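Local coordinates for protein Nrps/pks (Streptomyces albus, PDB 4OPF) that is a ketosynthase domain of the acyltransferase-less oxazolomycin synthase that probably passes on the growing acyl chain, with chain-extending condensation in doubt, at residues A[288-293]-A[387-393]. Numbering follows the deposited sequence.
Sequences DVTYIE and APLLAAV
Thr290 meets segment 387-393 with both backbone and side chain, beside the parallel pair formed by strands 291-293 and 390-396 of the mixed ketosynthase sheet. From its CB, 3.6 Å from both Pro388 O and Leu390 O, the chain leads to OG1, which stands beside the backbone N (chi1 -61°) and there donates to Pro388 O at 2.9 Å, in the carbonyl plane; Ala387 CB lies 3.6 Å from the same hydroxyl. Trp384 NE1 also binds Pro388 O. Thr290 N reaches Leu390 O in a nearly straight bond (164° at the hydrogen), although it sits above that carbonyl's plane. With alanine here, Pro388 O would probably lose its hydroxyl donor, though Trp384 NE1 would still hold it. Farther along, Ala392 is gripped through both backbone groups: its N donates to Tyr291 O, its O accepts from Glu293 N at 2.8 Å. Ala392 CB packs on Val289 CG1 (4.1 Å), on one face. On the other face Glu293 CG runs alongside Val393 CG1, and its carboxylate forms a salt bridge with Lys345. Backbone bonds thus set the parallel register, while side chains pack on both faces, Ala392 against helix 300-314, Glu293 and Val393 against helix 338-352.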
loop_
_atom_site.group_PDB
_atom_site.type_symbol
_atom_site.label_atom_id
_atom_site.label_comp_id
_atom_site.label_asym_id
_atom_site.label_seq_id
_atom_site.Cartn_x
_atom_site.Cartn_y
_atom_site.Cartn_z
ATOM N N ASP A 288 2.303 21.045 -21.958
ATOM C CA ASP A 288 3.320 21.567 -21.090
ATOM C C ASP A 288 4.306 20.517 -20.629
ATOM O O ASP A 288 5.379 20.886 -20.156
ATOM C CB ASP A 288 2.704 22.262 -19.885
ATOM C CG ASP A 288 2.009 23.576 -20.271
ATOM O OD1 ASP A 288 2.414 24.219 -21.230
ATOM O OD2 ASP A 288 1.061 23.946 -19.601
ATOM N N VAL A 289 3.967 19.243 -20.770
ATOM C CA VAL A 289 4.902 18.162 -20.379
ATOM C C VAL A 289 5.848 17.972 -21.568
ATOM O O VAL A 289 5.436 17.575 -22.636
ATOM C CB VAL A 289 4.169 16.874 -20.022
ATOM C CG1 VAL A 289 5.131 15.763 -19.624
ATOM C CG2 VAL A 289 3.160 17.116 -18.899
ATOM N N THR A 290 7.112 18.249 -21.319
ATOM C CA THR A 290 8.160 18.356 -22.322
ATOM C C THR A 290 8.975 17.086 -22.519
ATOM O O THR A 290 9.524 16.862 -23.612
ATOM C CB THR A 290 9.093 19.495 -21.900
ATOM O OG1 THR A 290 8.323 20.682 -21.852
ATOM C CG2 THR A 290 10.277 19.703 -22.814
ATOM N N TYR A 291 9.078 16.265 -21.486
ATOM C CA TYR A 291 9.889 15.062 -21.531
ATOM C C TYR A 291 9.173 13.931 -20.800
ATOM O O TYR A 291 8.579 14.163 -19.757
ATOM C CB TYR A 291 11.204 15.329 -20.814
ATOM C CG TYR A 291 12.197 14.184 -20.849
ATOM C CD1 TYR A 291 13.058 14.060 -21.904
ATOM C CD2 TYR A 291 12.251 13.209 -19.834
ATOM C CE1 TYR A 291 13.981 13.051 -21.984
ATOM C CE2 TYR A 291 13.166 12.152 -19.914
ATOM C CZ TYR A 291 14.041 12.098 -20.971
ATOM O OH TYR A 291 15.004 11.112 -21.111
ATOM N N ILE A 292 9.221 12.727 -21.349
ATOM C CA ILE A 292 8.709 11.538 -20.714
ATOM C C ILE A 292 9.824 10.475 -20.641
ATOM O O ILE A 292 10.378 10.066 -21.664
ATOM C CB ILE A 292 7.547 10.978 -21.503
ATOM C CG1 ILE A 292 6.470 12.076 -21.638
ATOM C CG2 ILE A 292 6.967 9.744 -20.867
ATOM C CD1 ILE A 292 5.305 11.634 -22.425
ATOM N N GLU A 293 10.136 10.061 -19.422
ATOM C CA GLU A 293 10.869 8.837 -19.166
ATOM C C GLU A 293 9.875 7.663 -19.345
ATOM O O GLU A 293 9.037 7.392 -18.492
ATOM C CB GLU A 293 11.467 8.874 -17.772
ATOM C CG GLU A 293 12.061 7.539 -17.242
ATOM C CD GLU A 293 13.394 7.131 -17.867
ATOM O OE1 GLU A 293 13.991 8.005 -18.586
ATOM O OE2 GLU A 293 13.846 5.935 -17.647
ATOM N N ALA A 387 10.233 25.693 -23.276
ATOM C CA ALA A 387 8.991 24.990 -22.969
ATOM C C ALA A 387 8.969 24.725 -21.471
ATOM O O ALA A 387 9.988 24.827 -20.827
ATOM C CB ALA A 387 8.943 23.683 -23.746
ATOM N N PRO A 388 7.798 24.412 -20.901
ATOM C CA PRO A 388 7.775 24.374 -19.441
ATOM C C PRO A 388 8.632 23.245 -18.820
ATOM O O PRO A 388 8.869 22.177 -19.459
ATOM C CB PRO A 388 6.291 24.185 -19.116
ATOM C CG PRO A 388 5.574 24.749 -20.297
ATOM C CD PRO A 388 6.446 24.509 -21.485
ATOM N N LEU A 389 9.065 23.488 -17.577
ATOM C CA LEU A 389 9.857 22.516 -16.834
ATOM C C LEU A 389 8.925 21.475 -16.182
ATOM O O LEU A 389 8.721 21.497 -14.975
ATOM C CB LEU A 389 10.703 23.201 -15.772
ATOM C CG LEU A 389 12.035 23.744 -16.235
ATOM C CD1 LEU A 389 12.623 24.630 -15.137
ATOM C CD2 LEU A 389 12.989 22.597 -16.564
ATOM N N LEU A 390 8.378 20.606 -17.014
ATOM C CA LEU A 390 7.531 19.526 -16.613
ATOM C C LEU A 390 7.949 18.264 -17.367
ATOM O O LEU A 390 8.271 18.316 -18.555
ATOM C CB LEU A 390 6.075 19.816 -16.933
ATOM C CG LEU A 390 5.385 20.799 -15.999
ATOM C CD1 LEU A 390 4.295 21.544 -16.731
ATOM C CD2 LEU A 390 4.720 20.103 -14.825
ATOM N N ALA A 391 7.974 17.163 -16.629
ATOM C CA ALA A 391 8.334 15.849 -17.111
ATOM C C ALA A 391 7.475 14.757 -16.467
ATOM O O ALA A 391 6.833 14.965 -15.431
ATOM C CB ALA A 391 9.819 15.602 -16.853
ATOM N N ALA A 392 7.416 13.609 -17.111
ATOM C CA ALA A 392 6.639 12.491 -16.618
ATOM C C ALA A 392 7.458 11.206 -16.682
ATOM O O ALA A 392 8.485 11.126 -17.398
ATOM C CB ALA A 392 5.363 12.320 -17.382
ATOM N N VAL A 393 7.017 10.221 -15.897
ATOM C CA VAL A 393 7.675 8.942 -15.738
ATOM C C VAL A 393 6.626 7.870 -15.723
ATOM O O VAL A 393 5.653 7.966 -15.026
ATOM C CB VAL A 393 8.441 8.852 -14.432
ATOM C CG1 VAL A 393 9.254 7.547 -14.397
ATOM C CG2 VAL A 393 9.439 9.969 -14.301
#